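Local structure of Exo-beta-1,3-galactanase (Bifidobacterium bifidum, 5FLW) at residues F45-C50 with H62-V68; E154-T160 with Y186-P191; V176-T182 with H224-W230. The protein probably releases galactose from the non-reducing ends of beta-1,3-linked galactans, as a putative exo-beta-1,3-galactanase of glycoside hydrolase family 43. All coordinates share one frame. Residue numbers count along the deposited sequence, not the author numbering.

Five four-stranded antiparallel sheets follow one another along the chain, the five-bladed beta-propeller of family 43. Interaction 1 pairs strands 48-53 and 60-66, the last two of the first blade, closing a short hairpin loop before the others open, its centre 26 Å and 33 Å from theirs. Interactions 2 and 3 cross, their segments alternating as 154-160, 176-182, 186-191, 224-230. Interaction 2 closes a loop of 25 residues and joins the third blade to the connection leading into the fourth; interaction 3, closing 41, joins the third blade's end to a loop of the fourth. They touch through two probable backbone hydrogen bonds, Glu179 N to Thr160 O and Ala181 N to Tyr186 O, both 2.9 Å.

Interaction 1: F45-C50 with H62-V68; sequences FQGVCC and HGIVLDV
The outer hairpin of the first blade of the five-bladed beta-propeller, between strands 48-53 and 60-66, carries a beta bulge. The axes of 48-50 and 62-64 run antiparallel (177°), 4.8 Å apart at closest approach. Val48 and Leu66 form a hydrogen-bonded pair (CA-CA 5.1 Å), whereas Cys49 and Ile64 form a non-hydrogen-bonded pair (4.5 Å); the register slips by one, leaving Val65 (phi/psi -101/-17°) as the extra residue where the chain turns a corner.

Four backbone hydrogen bonds fix this register: Val48 N to Leu66 O (3.0 Å), Val65 N to Val48 O (2.8 Å), Cys50 N to Gly63 O (3.1 Å) and His62 N to Cys50 O (2.8 Å). Gly47 (104/168°) brings its CA to 3.1 Å from Leu66 O, where a CB would clash with Ile64 CG2.

Apolar packing puts Val48 CB 4.0 Å from Leu66 CB, on the face that meets Met97 of the second blade; both are t rotamers. Cys50 CB lies 3.5 Å from Val65 CG1. Phe45 (chi1 t) reaches Leu66 CD2 with CZ at 4.3 Å and sets its ring edge against the backbone, CE2 3.5 Å from Asp67 O.

Interaction 2: E154-T160 with Y186-P191; sequences EDRDHGT and YGLESP
In this five-bladed beta-propeller, the tip of the hairpin joining the second and third strands of the third blade packs on the connection into the fourth. Strands 149-155 and 159-165 meet at a classic beta bulge: His158 N and Gly159 N both donate to Asp155 O (3.0 and 2.9 Å), and Asp155 N returns a bond to Gly159 O (3.0 Å). Asp155 OD1 accepts from Asp157 N (3.1 Å), making an Asx turn, while Asp155 OD2 accepts from His158 ND1 (2.7 Å).

Segment 186-191 is extended from Tyr186 to Glu189, then turns a corner at Ser190 (phi/psi 38/59°). Closest across the contact are Gly159 and Gly187, their CA atoms 4.0 Å apart. A CB on Gly187 would clash with Thr160 OG1 and Gly159 C, so the approach needs glycine. Beside it, Thr160 (chi1 m) donates from OG1 to Leu188 O at 2.8 Å, the single direct hydrogen bond between the segments.

Charged Glu154, Arg156 and Glu189 gather on the Glu154 side. Arg156 grips Glu154 in a bidentate salt bridge, NH2 to OE1 and NE to OE2 at 2.8 Å each, and lays its CD 3.5 Å from Tyr186 CD1. Glu189 OE1 stays 4.2 Å from Arg156 NH2, well out of the guanidinium plane and beyond a salt bridge. Glu189 lies beside Asp138 and Gln244, consistent with the carboxylate-lined active site central to family 43 propellers. One water bridges Glu154 OE1 (2.8 Å) and Glu189 OE1 (2.9 Å). Another donates to Glu154 OE2 (2.7 Å) and Asp155 O (3.0 Å) and accepts from Gly187 N at 2.9 Å.

Interaction 3: V176-T182 with H224-W230; sequences VACERAT and HGPWSEW
Although segments 176-182 and 224-230 run in nearly the same direction (end-to-end vectors 19° apart), they do not pair as strands: three waters bridge the gap, and one direct hydrogen bond joins them, Trp230 N to Thr182 OG1 (2.8 Å, N-H...O 174°; Thr182 chi1 m). The CA-CA separation goes from 5.1 Å at Ala177-His224 to 8.0 Å at Glu179-Trp227 and back to 5.7 Å at Thr182-Trp230.

The first water lies 2.7 Å from both Val176 O and His224 O. The second accepts from Trp230 NE1 (2.9 Å) and sits 2.7 Å from both Glu179 OE1 and Arg180 O. The third donates to Glu179 OE2 (3.0 Å) and accepts from Trp227 N (2.8 Å). Trp227 follows Pro226, whose preceding peptide bond is cis.

CH-pi contacts occur at both ends: Val176 CG1 stands 3.7 Å from the His224 ring centroid, and Ala181 CA 3.9 Å from the centroid of the Trp230 five-membered ring. The CA-to-CB bonds of Trp227 and Trp230, both chi1 m, point toward segment 176-182, and each ring meets Trp202 edge-to-face; Ala177 CB is 4.1 Å from Trp227 NE1, which hydrogen-bonds to Leu223 O. The end of the third blade's last strand, with a classic bulge at Val176 and Ala177 opposite Ile162, and the following loop thus abut the loop before the fourth blade's last strand: an interblade contact of the five-bladed beta-propeller.

Interaction 1: F45-C50 with H62-V68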
loop_
_atom_site.group_PDB
_atom_site.type_symbol
_atom_site.label_atom_id
_atom_site.label_comp_id
_atom_site.label_asym_id
_atom_site.label_seq_id
_atom_site.Cartn_x
_atom_site.Cartn_y
_atom_site.Cartn_z
ATOM N N PHE A 45 10.700 9.106 10.332
ATOM C CA PHE A 45 9.717 8.235 10.958
ATOM C C PHE A 45 9.122 8.871 12.215
ATOM O O PHE A 45 9.858 9.224 13.151
ATOM C CB PHE A 45 10.318 6.879 11.288
ATOM C CG PHE A 45 9.292 5.902 11.766
ATOM C CD1 PHE A 45 8.238 5.542 10.929
ATOM C CD2 PHE A 45 9.375 5.336 13.047
ATOM C CE1 PHE A 45 7.270 4.624 11.377
ATOM C CE2 PHE A 45 8.401 4.432 13.501
ATOM C CZ PHE A 45 7.363 4.064 12.671
ATOM N N GLN A 46 7.772 8.989 12.246
ATOM C CA GLN A 46 7.036 9.563 13.366
ATOM C C GLN A 46 5.936 8.616 13.844
ATOM O O GLN A 46 4.995 9.041 14.531
ATOM C CB GLN A 46 6.472 10.952 13.040
ATOM C CG GLN A 46 7.548 11.935 12.617
ATOM C CD GLN A 46 7.016 13.000 11.681
ATOM O OE1 GLN A 46 6.149 13.808 12.057
ATOM N NE2 GLN A 46 7.509 12.995 10.438
ATOM N N GLY A 47 6.023 7.340 13.476
ATOM C CA GLY A 47 5.020 6.372 13.880
ATOM C C GLY A 47 4.062 6.012 12.751
ATOM O O GLY A 47 4.016 6.650 11.684
ATOM N N VAL A 48 3.298 4.949 13.016
ATOM C CA VAL A 48 2.238 4.478 12.139
ATOM C C VAL A 48 0.908 4.798 12.816
ATOM O O VAL A 48 0.668 4.389 13.962
ATOM C CB VAL A 48 2.364 2.975 11.846
ATOM C CG1 VAL A 48 1.167 2.500 11.004
ATOM C CG2 VAL A 48 3.687 2.697 11.109
ATOM N N CYS A 49 0.056 5.527 12.092
ATOM C CA CYS A 49 -1.279 5.906 12.548
ATOM C C CYS A 49 -2.311 4.890 12.074
ATOM O O CYS A 49 -2.296 4.478 10.910
ATOM C CB CYS A 49 -1.643 7.271 11.953
ATOM S SG CYS A 49 -0.624 8.607 12.612
ATOM N N CYS A 50 -3.260 4.561 12.957
ATOM C CA CYS A 50 -4.352 3.651 12.632
ATOM C C CYS A 50 -5.681 4.403 12.647
ATOM O O CYS A 50 -5.952 5.166 13.585
ATOM C CB CYS A 50 -4.408 2.482 13.627
ATOM S SG CYS A 50 -5.754 1.328 13.370
ATOM N N HIS A 62 -7.332 5.608 15.953
ATOM C CA HIS A 62 -6.876 4.739 17.033
ATOM C C HIS A 62 -5.448 5.073 17.483
ATOM O O HIS A 62 -4.789 4.249 18.136
ATOM C CB HIS A 62 -7.043 3.268 16.645
ATOM C CG HIS A 62 -8.471 2.884 16.459
ATOM N ND1 HIS A 62 -9.273 2.476 17.506
ATOM C CD2 HIS A 62 -9.287 2.999 15.378
ATOM C CE1 HIS A 62 -10.500 2.264 17.056
ATOM N NE2 HIS A 62 -10.535 2.584 15.769
ATOM N N GLY A 63 -4.956 6.268 17.112
ATOM C CA GLY A 63 -3.667 6.736 17.568
ATOM C C GLY A 63 -2.505 6.074 16.851
ATOM O O GLY A 63 -2.651 5.389 15.835
ATOM N N ILE A 64 -1.320 6.307 17.404
ATOM C CA ILE A 64 -0.089 5.717 16.883
ATOM C C ILE A 64 0.004 4.285 17.411
ATOM O O ILE A 64 0.091 4.073 18.627
ATOM C CB ILE A 64 1.143 6.558 17.282
ATOM C CG1 ILE A 64 1.082 7.953 16.604
ATOM C CG2 ILE A 64 2.448 5.848 16.919
ATOM C CD1 ILE A 64 2.114 8.943 17.052
ATOM N N VAL A 65 -0.006 3.308 16.491
ATOM C CA VAL A 65 0.009 1.888 16.836
ATOM C C VAL A 65 1.395 1.244 16.692
ATOM O O VAL A 65 1.611 0.153 17.237
ATOM C CB VAL A 65 -1.095 1.087 16.085
ATOM C CG1 VAL A 65 -2.474 1.678 16.395
ATOM C CG2 VAL A 65 -0.877 1.065 14.569
ATOM N N LEU A 66 2.326 1.883 15.979
ATOM C CA LEU A 66 3.740 1.501 15.980
ATOM C C LEU A 66 4.517 2.786 16.256
ATOM O O LEU A 66 4.502 3.716 15.437
ATOM C CB LEU A 66 4.174 0.838 14.666
ATOM C CG LEU A 66 5.672 0.506 14.566
ATOM C CD1 LEU A 66 6.096 -0.445 15.662
ATOM C CD2 LEU A 66 6.065 -0.027 13.172
ATOM N N ASP A 67 5.138 2.862 17.421
ATOM C CA ASP A 67 5.795 4.084 17.848
ATOM C C ASP A 67 7.152 4.239 17.171
ATOM O O ASP A 67 7.765 3.273 16.694
ATOM C CB ASP A 67 6.060 4.043 19.348
ATOM C CG ASP A 67 4.808 4.259 20.171
ATOM O OD1 ASP A 67 3.987 5.119 19.786
ATOM O OD2 ASP A 67 4.649 3.568 21.208
ATOM N N VAL A 68 7.629 5.490 17.164
ATOM C CA VAL A 68 9.055 5.729 17.000
ATOM C C VAL A 68 9.801 4.922 18.065
ATOM O O VAL A 68 9.387 4.875 19.229
ATOM C CB VAL A 68 9.348 7.230 17.159
ATOM C CG1 VAL A 68 10.831 7.490 16.970
ATOM C CG2 VAL A 68 8.526 8.049 16.193
HETATM O O HOH W 1 -4.442 7.634 14.064
#

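Interaction 2: E154-T160 with Y186-P191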
loop_
_atom_site.group_PDB
_atom_site.type_symbol
_atom_site.label_atom_id
_atom_site.label_comp_id
_atom_site.label_asym_id
_atom_site.label_seq_id
_atom_site.Cartn_x
_atom_site.Cartn_y
_atom_site.Cartn_z
ATOM N N GLU A 154 9.450 -3.639 -4.112
ATOM C CA GLU A 154 10.199 -3.068 -5.227
ATOM C C GLU A 154 11.697 -3.126 -4.941
ATOM O O GLU A 154 12.161 -2.666 -3.889
ATOM C CB GLU A 154 9.754 -1.628 -5.508
ATOM C CG GLU A 154 10.248 -1.077 -6.861
ATOM C CD GLU A 154 11.638 -0.437 -6.810
ATOM O OE1 GLU A 154 11.959 0.224 -5.796
ATOM O OE2 GLU A 154 12.416 -0.591 -7.788
ATOM N N ASP A 155 12.449 -3.686 -5.892
ATOM C CA ASP A 155 13.881 -3.956 -5.766
ATOM C C ASP A 155 14.552 -3.341 -6.992
ATOM O O ASP A 155 14.422 -3.877 -8.108
ATOM C CB ASP A 155 14.062 -5.476 -5.685
ATOM C CG ASP A 155 15.496 -5.957 -5.882
ATOM O OD1 ASP A 155 16.438 -5.170 -6.121
ATOM O OD2 ASP A 155 15.662 -7.214 -5.820
ATOM N N ARG A 156 15.262 -2.212 -6.792
ATOM C CA ARG A 156 15.743 -1.433 -7.944
ATOM C C ARG A 156 16.672 -2.231 -8.868
ATOM O O ARG A 156 16.769 -1.921 -10.067
ATOM C CB ARG A 156 16.401 -0.132 -7.511
ATOM C CG ARG A 156 16.523 0.925 -8.655
ATOM C CD ARG A 156 15.158 1.446 -9.145
ATOM N NE ARG A 156 14.202 1.589 -8.037
ATOM C CZ ARG A 156 13.984 2.714 -7.338
ATOM N NH1 ARG A 156 14.639 3.844 -7.611
ATOM N NH2 ARG A 156 13.109 2.695 -6.330
ATOM N N ASP A 157 17.373 -3.247 -8.341
ATOM C CA ASP A 157 18.311 -3.990 -9.177
ATOM C C ASP A 157 17.640 -5.095 -9.998
ATOM O O ASP A 157 18.256 -5.581 -10.954
ATOM C CB ASP A 157 19.416 -4.634 -8.339
ATOM C CG ASP A 157 20.241 -3.628 -7.541
ATOM O OD1 ASP A 157 20.589 -2.543 -8.059
ATOM O OD2 ASP A 157 20.518 -3.960 -6.367
ATOM N N HIS A 158 16.403 -5.531 -9.633
ATOM C CA HIS A 158 15.827 -6.739 -10.240
ATOM C C HIS A 158 14.425 -6.572 -10.809
ATOM O O HIS A 158 14.117 -7.136 -11.881
ATOM C CB HIS A 158 15.834 -7.953 -9.276
ATOM C CG HIS A 158 17.194 -8.313 -8.765
ATOM N ND1 HIS A 158 17.562 -8.165 -7.448
ATOM C CD2 HIS A 158 18.284 -8.791 -9.405
ATOM C CE1 HIS A 158 18.816 -8.549 -7.289
ATOM N NE2 HIS A 158 19.277 -8.934 -8.463
ATOM N N GLY A 159 13.560 -5.846 -10.122
ATOM C CA GLY A 159 12.168 -5.742 -10.474
ATOM C C GLY A 159 11.360 -5.709 -9.205
ATOM O O GLY A 159 11.900 -5.575 -8.104
ATOM N N THR A 160 10.038 -5.826 -9.342
ATOM C CA THR A 160 9.176 -5.847 -8.170
ATOM C C THR A 160 8.786 -7.297 -7.881
ATOM O O THR A 160 8.273 -7.999 -8.770
ATOM C CB THR A 160 7.988 -4.905 -8.342
ATOM O OG1 THR A 160 8.515 -3.581 -8.523
ATOM C CG2 THR A 160 7.067 -4.934 -7.115
ATOM N N TYR A 186 12.788 -1.529 -14.855
ATOM C CA TYR A 186 12.491 -1.696 -13.442
ATOM C C TYR A 186 11.097 -2.268 -13.278
ATOM O O TYR A 186 10.267 -2.217 -14.193
ATOM C CB TYR A 186 12.483 -0.332 -12.729
ATOM C CG TYR A 186 13.728 0.455 -12.982
ATOM C CD1 TYR A 186 14.905 0.118 -12.324
ATOM C CD2 TYR A 186 13.743 1.516 -13.905
ATOM C CE1 TYR A 186 16.073 0.811 -12.552
ATOM C CE2 TYR A 186 14.916 2.224 -14.147
ATOM C CZ TYR A 186 16.081 1.861 -13.454
ATOM O OH TYR A 186 17.269 2.533 -13.647
ATOM N N GLY A 187 10.830 -2.765 -12.073
ATOM C CA GLY A 187 9.462 -2.977 -11.666
ATOM C C GLY A 187 8.808 -1.641 -11.347
ATOM O O GLY A 187 9.456 -0.594 -11.279
ATOM N N LEU A 188 7.507 -1.678 -11.127
ATOM C CA LEU A 188 6.781 -0.477 -10.774
ATOM C C LEU A 188 6.736 -0.418 -9.252
ATOM O O LEU A 188 6.747 -1.454 -8.591
ATOM C CB LEU A 188 5.367 -0.518 -11.352
ATOM C CG LEU A 188 5.260 -0.546 -12.880
ATOM C CD1 LEU A 188 3.841 -0.229 -13.323
ATOM C CD2 LEU A 188 6.250 0.422 -13.505
ATOM N N GLU A 189 6.669 0.827 -8.823
ATOM C CA GLU A 189 6.673 0.852 -7.364
ATOM C C GLU A 189 5.260 0.932 -6.780
ATOM O O GLU A 189 4.287 0.749 -7.502
ATOM C CB GLU A 189 7.634 1.896 -6.789
ATOM C CG GLU A 189 7.314 3.330 -7.131
ATOM C CD GLU A 189 8.373 4.296 -6.629
ATOM O OE1 GLU A 189 9.173 3.931 -5.743
ATOM O OE2 GLU A 189 8.395 5.431 -7.121
ATOM N N SER A 190 5.044 1.283 -5.431
ATOM C CA SER A 190 3.741 1.356 -4.759
ATOM C C SER A 190 2.807 0.238 -5.233
ATOM O O SER A 190 1.721 0.500 -5.731
ATOM C CB SER A 190 3.095 2.744 -4.896
ATOM O OG SER A 190 2.705 3.037 -6.224
ATOM N N PRO A 191 3.231 -1.011 -5.057
ATOM C CA PRO A 191 2.420 -2.132 -5.552
ATOM C C PRO A 191 1.163 -2.385 -4.727
ATOM O O PRO A 191 1.146 -2.219 -3.494
ATOM C CB PRO A 191 3.384 -3.329 -5.432
ATOM C CG PRO A 191 4.293 -2.950 -4.293
ATOM C CD PRO A 191 4.523 -1.464 -4.501
HETATM O O HOH W 2 10.168 1.629 -4.234
HETATM O O HOH W 3 12.708 -2.258 -9.933
HETATM O O HOH W 4 11.947 4.236 -3.855
#

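Interaction 3: V176-T182 with H224-W230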
loop_
_atom_site.group_PDB
_atom_site.type_symbol
_atom_site.label_atom_id
_atom_site.label_comp_id
_atom_site.label_asym_id
_atom_site.label_seq_id
_atom_site.Cartn_x
_atom_site.Cartn_y
_atom_site.Cartn_z
ATOM N N VAL A 176 8.347 -15.524 -5.383
ATOM C CA VAL A 176 7.291 -16.077 -6.242
ATOM C C VAL A 176 7.411 -15.533 -7.662
ATOM O O VAL A 176 7.240 -16.270 -8.652
ATOM C CB VAL A 176 5.901 -15.765 -5.642
ATOM C CG1 VAL A 176 4.781 -16.092 -6.625
ATOM C CG2 VAL A 176 5.693 -16.507 -4.358
ATOM N N ALA A 177 7.673 -14.229 -7.779
ATOM C CA ALA A 177 7.771 -13.533 -9.053
ATOM C C ALA A 177 8.641 -12.302 -8.850
ATOM O O ALA A 177 8.744 -11.771 -7.738
ATOM C CB ALA A 177 6.388 -13.103 -9.584
ATOM N N CYS A 178 9.283 -11.870 -9.941
ATOM C CA CYS A 178 10.025 -10.617 -9.919
ATOM C C CYS A 178 9.854 -10.000 -11.302
ATOM O O CYS A 178 10.416 -10.506 -12.283
ATOM C CB CYS A 178 11.494 -10.844 -9.564
ATOM S SG CYS A 178 12.389 -9.281 -9.350
ATOM N N GLU A 179 9.042 -8.944 -11.387
ATOM C CA GLU A 179 8.611 -8.421 -12.674
ATOM C C GLU A 179 9.117 -7.008 -12.910
ATOM O O GLU A 179 9.022 -6.132 -12.029
ATOM C CB GLU A 179 7.063 -8.436 -12.823
ATOM C CG GLU A 179 6.474 -9.839 -12.655
ATOM C CD GLU A 179 6.837 -10.759 -13.821
ATOM O OE1 GLU A 179 6.970 -10.265 -14.969
ATOM O OE2 GLU A 179 6.975 -11.991 -13.593
ATOM N N ARG A 180 9.592 -6.782 -14.134
ATOM C CA ARG A 180 9.827 -5.443 -14.649
ATOM C C ARG A 180 8.654 -5.090 -15.547
ATOM O O ARG A 180 8.054 -5.968 -16.175
ATOM C CB ARG A 180 11.138 -5.367 -15.440
ATOM C CG ARG A 180 12.401 -5.429 -14.580
ATOM C CD ARG A 180 13.616 -5.441 -15.475
ATOM N NE ARG A 180 14.862 -5.199 -14.762
ATOM C CZ ARG A 180 15.777 -6.126 -14.502
ATOM N NH1 ARG A 180 15.584 -7.377 -14.881
ATOM N NH2 ARG A 180 16.892 -5.803 -13.851
ATOM N N ALA A 181 8.292 -3.809 -15.551
ATOM C CA ALA A 181 7.221 -3.371 -16.424
ATOM C C ALA A 181 7.653 -3.505 -17.885
ATOM O O ALA A 181 8.850 -3.542 -18.222
ATOM C CB ALA A 181 6.782 -1.936 -16.111
ATOM N N THR A 182 6.646 -3.610 -18.751
ATOM C CA THR A 182 6.871 -3.782 -20.181
ATOM C C THR A 182 7.765 -2.669 -20.726
ATOM O O THR A 182 7.494 -1.478 -20.519
ATOM C CB THR A 182 5.512 -3.769 -20.902
ATOM O OG1 THR A 182 4.614 -4.708 -20.287
ATOM C CG2 THR A 182 5.707 -4.124 -22.396
ATOM N N HIS A 224 2.866 -16.698 -9.724
ATOM C CA HIS A 224 4.145 -16.903 -10.397
ATOM C C HIS A 224 4.146 -16.395 -11.839
ATOM O O HIS A 224 5.216 -16.337 -12.460
ATOM C CB HIS A 224 4.508 -18.389 -10.427
ATOM C CG HIS A 224 4.674 -19.001 -9.073
ATOM N ND1 HIS A 224 3.625 -19.571 -8.381
ATOM C CD2 HIS A 224 5.764 -19.136 -8.281
ATOM C CE1 HIS A 224 4.065 -20.035 -7.224
ATOM N NE2 HIS A 224 5.358 -19.783 -7.138
ATOM N N GLY A 225 2.989 -16.061 -12.401
ATOM C CA GLY A 225 2.941 -15.653 -13.790
ATOM C C GLY A 225 2.500 -16.786 -14.717
ATOM O O GLY A 225 2.135 -17.885 -14.246
ATOM N N PRO A 226 2.560 -16.548 -16.042
ATOM C CA PRO A 226 3.042 -15.309 -16.673
ATOM C C PRO A 226 2.165 -14.094 -16.410
ATOM O O PRO A 226 0.934 -14.167 -16.419
ATOM C CB PRO A 226 2.984 -15.607 -18.174
ATOM C CG PRO A 226 2.150 -16.820 -18.326
ATOM C CD PRO A 226 2.152 -17.566 -17.032
ATOM N N TRP A 227 2.833 -12.973 -16.185
ATOM C CA TRP A 227 2.163 -11.694 -16.050
ATOM C C TRP A 227 2.047 -11.012 -17.412
ATOM O O TRP A 227 2.985 -11.008 -18.210
ATOM C CB TRP A 227 2.911 -10.824 -15.042
ATOM C CG TRP A 227 2.683 -11.307 -13.647
ATOM C CD1 TRP A 227 3.480 -12.164 -12.923
ATOM C CD2 TRP A 227 1.561 -11.000 -12.802
ATOM N NE1 TRP A 227 2.936 -12.384 -11.675
ATOM C CE2 TRP A 227 1.757 -11.686 -11.575
ATOM C CE3 TRP A 227 0.418 -10.197 -12.951
ATOM C CZ2 TRP A 227 0.840 -11.589 -10.501
ATOM C CZ3 TRP A 227 -0.505 -10.112 -11.880
ATOM C CH2 TRP A 227 -0.280 -10.801 -10.675
ATOM N N SER A 228 0.867 -10.449 -17.668
ATOM C CA SER A 228 0.548 -9.843 -18.952
ATOM C C SER A 228 1.320 -8.532 -19.137
ATOM O O SER A 228 1.961 -8.008 -18.219
ATOM C CB SER A 228 -0.953 -9.567 -19.048
ATOM O OG SER A 228 -1.311 -8.426 -18.285
ATOM N N GLU A 229 1.244 -8.001 -20.359
ATOM C CA GLU A 229 1.742 -6.662 -20.657
ATOM C C GLU A 229 1.188 -5.658 -19.637
ATOM O O GLU A 229 0.035 -5.765 -19.211
ATOM C CB GLU A 229 1.243 -6.299 -22.060
ATOM C CG GLU A 229 1.415 -4.849 -22.428
ATOM C CD GLU A 229 0.682 -4.449 -23.720
ATOM O OE1 GLU A 229 -0.354 -5.071 -24.065
ATOM O OE2 GLU A 229 1.133 -3.499 -24.391
ATOM N N TRP A 230 1.989 -4.668 -19.276
ATOM C CA TRP A 230 1.527 -3.648 -18.345
ATOM C C TRP A 230 0.806 -2.559 -19.139
ATOM O O TRP A 230 1.362 -2.002 -20.079
ATOM C CB TRP A 230 2.694 -3.079 -17.538
ATOM C CG TRP A 230 3.249 -4.078 -16.567
ATOM C CD1 TRP A 230 4.088 -5.116 -16.849
ATOM C CD2 TRP A 230 2.984 -4.150 -15.163
ATOM N NE1 TRP A 230 4.363 -5.824 -15.710
ATOM C CE2 TRP A 230 3.700 -5.251 -14.658
ATOM C CE3 TRP A 230 2.215 -3.387 -14.281
ATOM C CZ2 TRP A 230 3.669 -5.605 -13.312
ATOM C CZ3 TRP A 230 2.187 -3.741 -12.950
ATOM C CH2 TRP A 230 2.908 -4.839 -12.477
HETATM O O HOH W 5 7.689 -16.326 -11.335
HETATM O O HOH W 6 6.276 -7.975 -16.207
HETATM O O HOH W 7 5.617 -13.408 -15.919
#